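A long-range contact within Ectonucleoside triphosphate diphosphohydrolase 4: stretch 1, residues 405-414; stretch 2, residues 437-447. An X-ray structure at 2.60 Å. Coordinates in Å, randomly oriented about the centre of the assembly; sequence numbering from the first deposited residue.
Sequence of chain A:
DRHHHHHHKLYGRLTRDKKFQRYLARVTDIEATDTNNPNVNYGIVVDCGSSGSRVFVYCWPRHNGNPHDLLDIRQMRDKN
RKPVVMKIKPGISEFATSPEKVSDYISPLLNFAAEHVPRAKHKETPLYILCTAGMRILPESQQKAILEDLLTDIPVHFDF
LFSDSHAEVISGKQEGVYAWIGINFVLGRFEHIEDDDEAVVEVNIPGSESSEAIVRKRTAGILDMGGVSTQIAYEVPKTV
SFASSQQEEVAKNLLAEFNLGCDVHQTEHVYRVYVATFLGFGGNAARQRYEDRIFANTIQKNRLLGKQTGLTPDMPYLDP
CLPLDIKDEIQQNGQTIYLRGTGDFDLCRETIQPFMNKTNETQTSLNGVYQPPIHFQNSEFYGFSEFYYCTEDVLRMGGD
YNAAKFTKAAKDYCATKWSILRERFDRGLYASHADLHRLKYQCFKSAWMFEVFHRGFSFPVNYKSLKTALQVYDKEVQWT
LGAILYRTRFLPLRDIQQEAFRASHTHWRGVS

Stretch 1, residues 405-414: KFTKAAKDYC
Stretch 2, residues 437-447: HRLKYQCFKSA

Two helices of one chain, crossing obliquely with roughly opposed directions, are locked by a disulfide and supported by a tyrosine hydrogen bond, a bridging water and modest packing. Residues 405-414 are helical, with phi/psi near -64/-42; residues 437-447 are also helical but kinked where the N atoms of Cys 443 and Phe 444 lack bonds to the preceding turn; Tyr 441 has phi/psi -105/8. The axes approach to 9.6 Å, their N-to-C directions 134° apart (signed crossing angle -134°), and 386 Å² is buried in total. Register is set by CA-CA distances of 5.7 Å for Cys 414-Cys 443 and 6.8 Å for Ala 410-Ser 446.

The covalent link joins Cys 414 SG to Cys 443 SG at 2.0 Å, with chi3 -128° and both chi1 angles m (-65° and -80°); both CA-to-CB bonds point sideways. The CA-to-CB bond of Tyr 413 points toward the second helix, with chi1 t (177°) and chi2 89°, which carries its OH to Leu 439 O, a hydrogen bond of 2.6 Å donated by the phenol. Cys 443 SG lies at the edge of the Tyr 413 ring, 5.0 Å from its centroid and 83° off the normal, and Tyr 413 CE2 lies 3.5 Å from Gln 442 CG. Leu 439 (t, p) brings CD1 to 4.2 Å from Tyr 413 CZ.

Toward the N-terminal end of stretch 1 and the C-terminal end of stretch 2, Phe 406 (t, chi2 81°) starts sideways, but its ring end reaches across: CZ lies 3.8 Å from Ser 446 CB and 3.6 Å from Ser 446 O, which sits near the ring plane. Between Ala 410 and Ser 446 (chi1 p), a water donates to Ala 410 O (3.3 Å) and Ser 446 OG (2.9 Å). Within its own helix, Gln 442 (t, p) accepts at OE1 a hydrogen bond from Arg 438 NH1 at 2.9 Å.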

# COMPACT_ATOMS: atom_id res chain seq x y z
N LYS A 405 -11.87 17.69 -14.47
CA LYS A 405 -10.85 17.52 -15.51
C LYS A 405 -10.65 16.06 -15.87
O LYS A 405 -10.35 15.74 -17.02
CB LYS A 405 -9.53 18.13 -15.04
CG LYS A 405 -9.55 19.64 -14.87
CD LYS A 405 -8.25 20.13 -14.28
CE LYS A 405 -8.20 21.64 -14.21
NZ LYS A 405 -6.89 22.11 -13.67
N PHE A 406 -10.80 15.16 -14.89
CA PHE A 406 -10.59 13.74 -15.15
C PHE A 406 -11.73 13.15 -15.97
O PHE A 406 -11.51 12.48 -16.98
CB PHE A 406 -10.42 12.99 -13.83
CG PHE A 406 -10.45 11.50 -13.98
CD1 PHE A 406 -9.33 10.80 -14.39
CD2 PHE A 406 -11.61 10.79 -13.70
CE1 PHE A 406 -9.36 9.43 -14.52
CE2 PHE A 406 -11.64 9.42 -13.83
CZ PHE A 406 -10.52 8.74 -14.24
N THR A 407 -12.98 13.39 -15.54
CA THR A 407 -14.12 12.82 -16.25
C THR A 407 -14.17 13.30 -17.69
O THR A 407 -14.51 12.52 -18.59
CB THR A 407 -15.42 13.18 -15.53
OG1 THR A 407 -15.50 14.60 -15.33
CG2 THR A 407 -15.50 12.47 -14.18
N LYS A 408 -13.84 14.57 -17.93
CA LYS A 408 -13.82 15.08 -19.29
C LYS A 408 -12.78 14.35 -20.14
O LYS A 408 -13.09 13.84 -21.22
CB LYS A 408 -13.54 16.59 -19.28
CG LYS A 408 -13.58 17.25 -20.64
CD LYS A 408 -13.38 18.75 -20.52
CE LYS A 408 -13.48 19.45 -21.87
NZ LYS A 408 -13.36 20.93 -21.72
N ALA A 409 -11.54 14.29 -19.65
CA ALA A 409 -10.49 13.61 -20.40
C ALA A 409 -10.81 12.12 -20.55
O ALA A 409 -10.59 11.54 -21.61
CB ALA A 409 -9.14 13.80 -19.70
N ALA A 410 -11.33 11.50 -19.49
CA ALA A 410 -11.68 10.09 -19.56
C ALA A 410 -12.79 9.85 -20.58
O ALA A 410 -12.74 8.89 -21.35
CB ALA A 410 -12.11 9.58 -18.18
N LYS A 411 -13.80 10.73 -20.60
CA LYS A 411 -14.87 10.62 -21.58
C LYS A 411 -14.33 10.74 -23.00
O LYS A 411 -14.72 9.97 -23.89
CB LYS A 411 -15.94 11.68 -21.33
CG LYS A 411 -17.28 11.12 -20.88
CD LYS A 411 -18.35 12.19 -20.75
CE LYS A 411 -18.31 12.88 -19.39
NZ LYS A 411 -19.62 13.53 -19.06
N ASP A 412 -13.43 11.70 -23.23
CA ASP A 412 -12.92 11.93 -24.57
C ASP A 412 -12.07 10.76 -25.05
O ASP A 412 -12.13 10.38 -26.23
CB ASP A 412 -12.13 13.23 -24.61
CG ASP A 412 -13.01 14.46 -24.46
OD1 ASP A 412 -14.22 14.37 -24.75
OD2 ASP A 412 -12.49 15.52 -24.05
N TYR A 413 -11.27 10.18 -24.16
CA TYR A 413 -10.46 9.02 -24.55
C TYR A 413 -11.35 7.86 -24.99
O TYR A 413 -11.10 7.23 -26.03
CB TYR A 413 -9.56 8.60 -23.39
CG TYR A 413 -8.74 7.36 -23.67
CD1 TYR A 413 -7.48 7.45 -24.25
CD2 TYR A 413 -9.22 6.09 -23.37
CE1 TYR A 413 -6.73 6.32 -24.52
CE2 TYR A 413 -8.48 4.95 -23.63
CZ TYR A 413 -7.23 5.08 -24.21
OH TYR A 413 -6.49 3.95 -24.48
N CYS A 414 -12.41 7.58 -24.23
CA CYS A 414 -13.26 6.44 -24.54
C CYS A 414 -14.01 6.63 -25.85
O CYS A 414 -14.21 5.67 -26.60
CB CYS A 414 -14.24 6.20 -23.39
SG CYS A 414 -13.37 5.73 -21.90
N HIS A 437 -2.41 -3.36 -23.29
CA HIS A 437 -3.40 -3.66 -22.26
C HIS A 437 -3.92 -2.38 -21.62
O HIS A 437 -5.13 -2.23 -21.39
CB HIS A 437 -2.78 -4.58 -21.20
CG HIS A 437 -3.77 -5.13 -20.22
ND1 HIS A 437 -4.26 -4.39 -19.17
CD2 HIS A 437 -4.35 -6.35 -20.12
CE1 HIS A 437 -5.11 -5.12 -18.47
NE2 HIS A 437 -5.18 -6.32 -19.03
N ARG A 438 -3.02 -1.43 -21.32
CA ARG A 438 -3.45 -0.14 -20.80
C ARG A 438 -4.35 0.58 -21.80
O ARG A 438 -5.38 1.15 -21.42
CB ARG A 438 -2.23 0.72 -20.47
CG ARG A 438 -2.50 2.20 -20.30
CD ARG A 438 -3.54 2.47 -19.22
NE ARG A 438 -3.24 1.78 -17.97
CZ ARG A 438 -4.04 1.77 -16.91
NH1 ARG A 438 -5.20 2.41 -16.94
NH2 ARG A 438 -3.68 1.10 -15.82
N LEU A 439 -3.98 0.55 -23.08
CA LEU A 439 -4.77 1.24 -24.10
C LEU A 439 -6.17 0.66 -24.20
O LEU A 439 -7.15 1.39 -24.42
CB LEU A 439 -4.06 1.15 -25.45
CG LEU A 439 -4.50 2.15 -26.52
CD1 LEU A 439 -3.93 3.54 -26.23
CD2 LEU A 439 -4.09 1.67 -27.90
N LYS A 440 -6.30 -0.66 -24.03
CA LYS A 440 -7.58 -1.33 -24.22
C LYS A 440 -8.49 -1.18 -23.00
O LYS A 440 -9.70 -0.98 -23.16
CB LYS A 440 -7.34 -2.80 -24.53
CG LYS A 440 -8.58 -3.67 -24.56
CD LYS A 440 -8.24 -5.03 -25.17
CE LYS A 440 -9.39 -6.01 -25.09
NZ LYS A 440 -8.95 -7.38 -25.50
N TYR A 441 -7.94 -1.28 -21.80
CA TYR A 441 -8.74 -1.33 -20.58
C TYR A 441 -8.71 -0.03 -19.79
O TYR A 441 -9.22 0.02 -18.67
CB TYR A 441 -8.27 -2.49 -19.70
CG TYR A 441 -8.49 -3.84 -20.35
CD1 TYR A 441 -9.77 -4.36 -20.50
CD2 TYR A 441 -7.43 -4.58 -20.84
CE1 TYR A 441 -9.99 -5.58 -21.10
CE2 TYR A 441 -7.63 -5.81 -21.45
CZ TYR A 441 -8.91 -6.30 -21.57
OH TYR A 441 -9.14 -7.52 -22.17
N GLN A 442 -8.12 1.04 -20.35
CA GLN A 442 -8.14 2.34 -19.68
C GLN A 442 -9.56 2.77 -19.36
O GLN A 442 -9.83 3.31 -18.28
CB GLN A 442 -7.45 3.38 -20.56
CG GLN A 442 -7.79 4.84 -20.23
CD GLN A 442 -7.19 5.33 -18.93
OE1 GLN A 442 -6.24 4.74 -18.41
NE2 GLN A 442 -7.75 6.40 -18.39
N CYS A 443 -10.49 2.57 -20.29
CA CYS A 443 -11.85 3.07 -20.11
C CYS A 443 -12.52 2.40 -18.92
O CYS A 443 -13.00 3.08 -18.00
CB CYS A 443 -12.67 2.85 -21.38
SG CYS A 443 -12.28 4.13 -22.54
N PHE A 444 -12.58 1.07 -18.92
CA PHE A 444 -13.18 0.37 -17.79
C PHE A 444 -12.50 0.77 -16.49
O PHE A 444 -13.16 1.07 -15.49
CB PHE A 444 -13.10 -1.14 -18.00
CG PHE A 444 -13.64 -1.92 -16.84
CD1 PHE A 444 -14.96 -2.34 -16.82
CD2 PHE A 444 -12.83 -2.21 -15.75
CE1 PHE A 444 -15.46 -3.05 -15.75
CE2 PHE A 444 -13.33 -2.92 -14.67
CZ PHE A 444 -14.64 -3.33 -14.67
N LYS A 445 -11.16 0.77 -16.48
CA LYS A 445 -10.44 1.02 -15.24
C LYS A 445 -10.58 2.46 -14.77
O LYS A 445 -10.63 2.71 -13.56
CB LYS A 445 -8.97 0.64 -15.41
CG LYS A 445 -8.75 -0.87 -15.40
CD LYS A 445 -7.47 -1.25 -16.12
CE LYS A 445 -6.47 -1.88 -15.19
NZ LYS A 445 -5.17 -2.12 -15.88
N SER A 446 -10.63 3.42 -15.70
CA SER A 446 -10.84 4.81 -15.30
C SER A 446 -12.22 4.99 -14.66
O SER A 446 -12.36 5.71 -13.67
CB SER A 446 -10.69 5.73 -16.51
OG SER A 446 -11.68 5.46 -17.48
N ALA A 447 -13.24 4.33 -15.22
CA ALA A 447 -14.58 4.42 -14.65
C ALA A 447 -14.66 3.68 -13.32
O ALA A 447 -15.29 4.16 -12.37
CB ALA A 447 -15.60 3.86 -15.63
O HOH W 1 -10.68 6.87 -19.84